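Local coordinates for protein Ton_1535 (Thermococcus onnurineus, PDB 3ZPJ) that is of unknown function but folds as an all-helical alpha-solenoid that includes a left-handed helical turn, a shape often used as a protein-binding scaffold, at residues Ala93-Phe97 against His123-Tyr129; Ala133-Asn138 against Asp179-Met183. All coordinates share one frame. Residues are numbered along the deposited sequence.

Contact 1: residues Ala93-Phe97 against His123-Tyr129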
loop_
_atom_site.group_PDB
_atom_site.type_symbol
_atom_site.label_atom_id
_atom_site.label_comp_id
_atom_site.label_asym_id
_atom_site.label_seq_id
_atom_site.Cartn_x
_atom_site.Cartn_y
_atom_site.Cartn_z
ATOM N N ALA A 93 13.120 8.952 -16.675
ATOM C CA ALA A 93 11.766 8.511 -16.368
ATOM C C ALA A 93 10.770 9.655 -16.518
ATOM O O ALA A 93 9.693 9.471 -17.090
ATOM C CB ALA A 93 11.688 7.923 -14.960
ATOM N N MET A 94 11.129 10.831 -16.004
ATOM C CA MET A 94 10.198 11.954 -15.991
ATOM C C MET A 94 10.082 12.504 -17.396
ATOM O O MET A 94 9.039 13.028 -17.786
ATOM C CB MET A 94 10.606 13.047 -14.983
ATOM C CG MET A 94 10.260 12.747 -13.492
ATOM S SD MET A 94 8.526 12.327 -13.100
ATOM C CE MET A 94 8.536 12.365 -11.319
ATOM N N ASP A 95 11.147 12.358 -18.169
ATOM C CA ASP A 95 11.080 12.682 -19.589
ATOM C C ASP A 95 10.008 11.808 -20.247
ATOM O O ASP A 95 9.117 12.314 -20.929
ATOM C CB ASP A 95 12.448 12.485 -20.253
ATOM C CG ASP A 95 12.422 12.711 -21.768
ATOM O OD1 ASP A 95 11.406 13.190 -22.320
ATOM O OD2 ASP A 95 13.449 12.419 -22.415
ATOM N N PHE A 96 10.067 10.500 -20.024
ATOM C CA PHE A 96 9.071 9.631 -20.642
ATOM C C PHE A 96 7.662 9.783 -20.093
ATOM O O PHE A 96 6.695 9.687 -20.846
ATOM C CB PHE A 96 9.532 8.175 -20.708
ATOM C CG PHE A 96 10.429 7.917 -21.876
ATOM C CD1 PHE A 96 11.757 8.320 -21.842
ATOM C CD2 PHE A 96 9.933 7.357 -23.041
ATOM C CE1 PHE A 96 12.584 8.121 -22.932
ATOM C CE2 PHE A 96 10.760 7.154 -24.129
ATOM C CZ PHE A 96 12.086 7.537 -24.072
ATOM N N PHE A 97 7.544 10.054 -18.798
ATOM C CA PHE A 97 6.244 10.389 -18.242
ATOM C C PHE A 97 5.633 11.625 -18.926
ATOM O O PHE A 97 4.446 11.652 -19.235
ATOM C CB PHE A 97 6.333 10.553 -16.725
ATOM C CG PHE A 97 6.355 9.241 -15.989
ATOM C CD1 PHE A 97 5.338 8.312 -16.186
ATOM C CD2 PHE A 97 7.401 8.918 -15.135
ATOM C CE1 PHE A 97 5.346 7.089 -15.524
ATOM C CE2 PHE A 97 7.418 7.693 -14.473
ATOM C CZ PHE A 97 6.384 6.777 -14.668
ATOM N N HIS A 123 1.376 3.700 -13.556
ATOM C CA HIS A 123 2.823 3.573 -13.768
ATOM C C HIS A 123 3.642 4.539 -12.918
ATOM O O HIS A 123 4.705 4.172 -12.399
ATOM C CB HIS A 123 3.194 3.603 -15.248
ATOM C CG HIS A 123 2.785 2.359 -15.964
ATOM N ND1 HIS A 123 3.538 1.204 -15.929
ATOM C CD2 HIS A 123 1.676 2.062 -16.678
ATOM C CE1 HIS A 123 2.915 0.258 -16.608
ATOM N NE2 HIS A 123 1.785 0.750 -17.073
ATOM N N LEU A 124 3.120 5.742 -12.718
ATOM C CA LEU A 124 3.763 6.688 -11.823
ATOM C C LEU A 124 3.865 6.115 -10.404
ATOM O O LEU A 124 4.850 6.339 -9.702
ATOM C CB LEU A 124 2.995 8.004 -11.806
ATOM C CG LEU A 124 3.282 8.951 -12.969
ATOM C CD1 LEU A 124 2.217 10.031 -12.995
ATOM C CD2 LEU A 124 4.693 9.567 -12.828
ATOM N N ALA A 125 2.848 5.374 -9.987
ATOM C CA ALA A 125 2.863 4.772 -8.647
ATOM C C ALA A 125 3.856 3.630 -8.568
ATOM O O ALA A 125 4.625 3.552 -7.619
ATOM C CB ALA A 125 1.482 4.298 -8.235
ATOM N N ILE A 126 3.836 2.747 -9.563
ATOM C CA ILE A 126 4.828 1.673 -9.681
ATOM C C ILE A 126 6.242 2.249 -9.647
ATOM O O ILE A 126 7.153 1.663 -9.067
ATOM C CB ILE A 126 4.660 0.881 -11.006
ATOM C CG1 ILE A 126 3.344 0.118 -11.037
ATOM C CG2 ILE A 126 5.791 -0.081 -11.210
ATOM C CD1 ILE A 126 2.915 -0.416 -9.725
ATOM N N ALA A 127 6.411 3.417 -10.258
ATOM C CA ALA A 127 7.710 4.097 -10.350
ATOM C C ALA A 127 8.204 4.632 -9.011
ATOM O O ALA A 127 9.345 5.070 -8.893
ATOM C CB ALA A 127 7.603 5.243 -11.338
ATOM N N GLY A 128 7.339 4.619 -8.002
ATOM C CA GLY A 128 7.688 5.200 -6.723
ATOM C C GLY A 128 7.426 6.695 -6.641
ATOM O O GLY A 128 8.102 7.402 -5.909
ATOM N N TYR A 129 6.431 7.179 -7.378
ATOM C CA TYR A 129 6.088 8.601 -7.374
ATOM C C TYR A 129 4.632 8.765 -6.971
ATOM O O TYR A 129 3.796 9.157 -7.778
ATOM C CB TYR A 129 6.293 9.214 -8.759
ATOM C CG TYR A 129 7.665 9.005 -9.353
ATOM C CD1 TYR A 129 8.789 8.972 -8.550
ATOM C CD2 TYR A 129 7.835 8.861 -10.726
ATOM C CE1 TYR A 129 10.044 8.800 -9.087
ATOM C CE2 TYR A 129 9.086 8.690 -11.273
ATOM C CZ TYR A 129 10.192 8.661 -10.446
ATOM O OH TYR A 129 11.453 8.494 -10.972
#
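Two CH-pi contacts lie in this apolar interface. Leu124 CD2 sits 3.4 Å from the centroid of the Phe97 ring and 4° off its normal, over one face; Met94 CE lies 3.8 Å from the centroid of the Tyr129 ring, 20° off the normal. Met94 SD, 4.8 Å from the centroid of the Tyr129 ring and oblique at 39°, adds a Met-aromatic contact. Apolar packing fills in around them: Phe97 CZ meets Ala127 CB at 3.9 Å along the ring edge, and Phe97 CE2 approaches Tyr129 CE2 at 3.7 Å. No hydrogen bond crosses between the segments. Gly128, the first residue past the helix to leave helical phi/psi (phi 86°), forms a Schellman motif, with Gly128 N to Ala125 O and Tyr129 N to Leu124 O both 2.9 Å. This turn places Tyr129 at the N-cap of helix 130-146, its ring against helix 90-104. Helix 90-104 thus packs on the C-terminal part of helix 110-126 and the turn after it, as successive helical hairpins do in an alpha-solenoid.

Contact 2: residues Ala133-Asn138 against Asp179-Met183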
loop_
_atom_site.group_PDB
_atom_site.type_symbol
_atom_site.label_atom_id
_atom_site.label_comp_id
_atom_site.label_asym_id
_atom_site.label_seq_id
_atom_site.Cartn_x
_atom_site.Cartn_y
_atom_site.Cartn_z
ATOM N N ALA A 133 1.349 10.381 -9.016
ATOM C CA ALA A 133 0.344 9.423 -9.409
ATOM C C ALA A 133 -1.053 9.912 -9.040
ATOM O O ALA A 133 -1.949 9.911 -9.884
ATOM C CB ALA A 133 0.625 8.091 -8.768
ATOM N N LEU A 134 -1.235 10.340 -7.792
ATOM C CA LEU A 134 -2.535 10.839 -7.338
ATOM C C LEU A 134 -3.027 12.003 -8.181
ATOM O O LEU A 134 -4.200 12.071 -8.558
ATOM C CB LEU A 134 -2.473 11.298 -5.890
ATOM C CG LEU A 134 -2.709 10.246 -4.817
ATOM C CD1 LEU A 134 -2.795 10.939 -3.470
ATOM C CD2 LEU A 134 -3.987 9.489 -5.122
ATOM N N GLU A 135 -2.124 12.925 -8.452
ATOM C CA GLU A 135 -2.482 14.107 -9.201
ATOM C C GLU A 135 -3.058 13.684 -10.553
ATOM O O GLU A 135 -4.071 14.200 -10.998
ATOM C CB GLU A 135 -1.257 15.001 -9.382
ATOM C CG GLU A 135 -1.550 16.345 -10.036
ATOM C CD GLU A 135 -0.281 17.140 -10.359
ATOM O OE1 GLU A 135 0.836 16.584 -10.234
ATOM O OE2 GLU A 135 -0.406 18.329 -10.733
ATOM N N ILE A 136 -2.427 12.697 -11.173
ATOM C CA ILE A 136 -2.839 12.241 -12.475
ATOM C C ILE A 136 -4.121 11.417 -12.398
ATOM O O ILE A 136 -5.007 11.551 -13.255
ATOM C CB ILE A 136 -1.710 11.450 -13.149
ATOM C CG1 ILE A 136 -0.497 12.360 -13.354
ATOM C CG2 ILE A 136 -2.180 10.832 -14.466
ATOM C CD1 ILE A 136 -0.817 13.665 -14.060
ATOM N N PHE A 137 -4.238 10.589 -11.361
ATOM C CA PHE A 137 -5.476 9.844 -11.156
ATOM C C PHE A 137 -6.641 10.822 -11.059
ATOM O O PHE A 137 -7.715 10.571 -11.592
ATOM C CB PHE A 137 -5.420 8.983 -9.885
ATOM C CG PHE A 137 -4.906 7.583 -10.103
ATOM C CD1 PHE A 137 -5.562 6.713 -10.968
ATOM C CD2 PHE A 137 -3.794 7.118 -9.405
ATOM C CE1 PHE A 137 -5.116 5.404 -11.156
ATOM C CE2 PHE A 137 -3.330 5.809 -9.588
ATOM C CZ PHE A 137 -3.993 4.943 -10.466
ATOM N N ASN A 138 -6.417 11.941 -10.374
ATOM C CA ASN A 138 -7.462 12.926 -10.172
ATOM C C ASN A 138 -7.832 13.654 -11.448
ATOM O O ASN A 138 -9.003 13.938 -11.679
ATOM C CB ASN A 138 -7.063 13.924 -9.087
ATOM C CG ASN A 138 -7.421 13.428 -7.704
ATOM O OD1 ASN A 138 -6.571 12.933 -6.970
ATOM N ND2 ASN A 138 -8.688 13.518 -7.361
ATOM N N ASP A 179 -4.168 7.129 0.582
ATOM C CA ASP A 179 -4.926 8.039 -0.280
ATOM C C ASP A 179 -5.534 7.358 -1.523
ATOM O O ASP A 179 -6.622 7.713 -1.964
ATOM C CB ASP A 179 -4.047 9.204 -0.678
ATOM C CG ASP A 179 -3.914 10.238 0.429
ATOM O OD1 ASP A 179 -4.816 10.286 1.290
ATOM O OD2 ASP A 179 -2.920 11.002 0.426
ATOM N N PHE A 180 -4.828 6.368 -2.058
ATOM C CA PHE A 180 -5.282 5.607 -3.214
ATOM C C PHE A 180 -6.488 4.767 -2.834
ATOM O O PHE A 180 -7.482 4.702 -3.563
ATOM C CB PHE A 180 -4.151 4.709 -3.734
ATOM C CG PHE A 180 -2.964 5.482 -4.242
ATOM C CD1 PHE A 180 -2.006 5.964 -3.361
ATOM C CD2 PHE A 180 -2.832 5.767 -5.594
ATOM C CE1 PHE A 180 -0.930 6.704 -3.814
ATOM C CE2 PHE A 180 -1.758 6.508 -6.055
ATOM C CZ PHE A 180 -0.796 6.973 -5.165
ATOM N N TYR A 181 -6.396 4.122 -1.682
ATOM C CA TYR A 181 -7.491 3.313 -1.186
ATOM C C TYR A 181 -8.762 4.127 -0.891
ATOM O O TYR A 181 -9.874 3.680 -1.177
ATOM C CB TYR A 181 -7.072 2.595 0.084
ATOM C CG TYR A 181 -6.166 1.411 -0.086
ATOM C CD1 TYR A 181 -6.154 0.651 -1.249
ATOM C CD2 TYR A 181 -5.326 1.025 0.959
ATOM C CE1 TYR A 181 -5.283 -0.474 -1.370
ATOM C CE2 TYR A 181 -4.485 -0.066 0.854
ATOM C CZ TYR A 181 -4.456 -0.812 -0.295
ATOM O OH TYR A 181 -3.599 -1.897 -0.323
ATOM N N LYS A 182 -8.605 5.313 -0.322
ATOM C CA LYS A 182 -9.769 6.142 -0.022
ATOM C C LYS A 182 -10.501 6.537 -1.304
ATOM O O LYS A 182 -11.731 6.507 -1.342
ATOM C CB LYS A 182 -9.373 7.407 0.735
ATOM C CG LYS A 182 -8.478 7.194 1.918
ATOM C CD LYS A 182 -9.221 6.844 3.175
ATOM C CE LYS A 182 -8.328 7.121 4.372
ATOM N NZ LYS A 182 -7.760 8.495 4.266
ATOM N N MET A 183 -9.746 6.899 -2.347
ATOM C CA MET A 183 -10.343 7.305 -3.640
ATOM C C MET A 183 -11.061 6.119 -4.286
ATOM O O MET A 183 -12.214 6.235 -4.720
ATOM C CB MET A 183 -9.308 7.922 -4.600
ATOM C CG MET A 183 -9.927 8.889 -5.623
ATOM S SD MET A 183 -8.842 9.769 -6.773
ATOM C CE MET A 183 -7.450 10.005 -5.743
#
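The segments 133-138 and 179-183 run nearly parallel, 17° between their N-to-C directions, yet their axes stay 11.3 Å apart, so long side chains must bridge the gap. Phe180 does so with chi1 at -64° (m) and chi2 at 82°: its CA-to-CB bond points sideways, but the ring reaches across to helix 130-146. Leu134, in the mt rotamer (chi1 -87°, chi2 -172°), lies over one face of that ring. Its CD2 is 3.9 Å from the Phe180 ring centroid and 13° off the normal, a CH-pi contact, and Leu134 CG is 3.8 Å from Phe180 CZ. The other methyl, Leu134 CD1, turns to Asp179 CB at 3.5 Å. Along the ring edge, Ala133 CB and Phe137 CE2 each lie 3.9 Å from Phe180 CE2.

Met183 takes an extended route. Its CA-to-CB bond points toward segment 133-138, and with chi1 at -154° and chi2 at 177°, both t, the side chain is extended across the gap; chi3 at -34°, off the usual wells, bends the terminal methyl so that Met183 CE lies 3.6 Å from Leu134 CD2. Leu134 thus touches Asp179, Phe180 and Met183, and has the largest area covered by the other segment, 84 Å² of the 325 Å² summed. Helix 151-170 backs the contact: Phe137 rests on Leu164 and Leu165, Phe180 on Ala168. Such near-parallel packing of helices 130-146 and 174-190, with an intervening helix behind them, is characteristic of successive helical-hairpin repeats in an alpha-solenoid.

Overall arrangement
Contact 1 closes at Tyr129 before contact 2 opens at Ala133, so the two lie in series along the chain, their centres about 14 Å apart. They are linked through consecutive helices: helix 110-126 supplies part of contact 1, and helix 130-146, which begins right after Tyr129, supplies one side of contact 2. The two also touch directly, Leu124 CD1 packing on Ile136 CG1 at 3.6 Å and Ala125 N lying 3.7 Å from Ala133 CB. Apolar packing therefore passes from helix 90-104 through 110-126 and 130-146 to 174-190, consistent with a solenoid whose stacked hairpins are held together by neighbour-to-neighbour contacts.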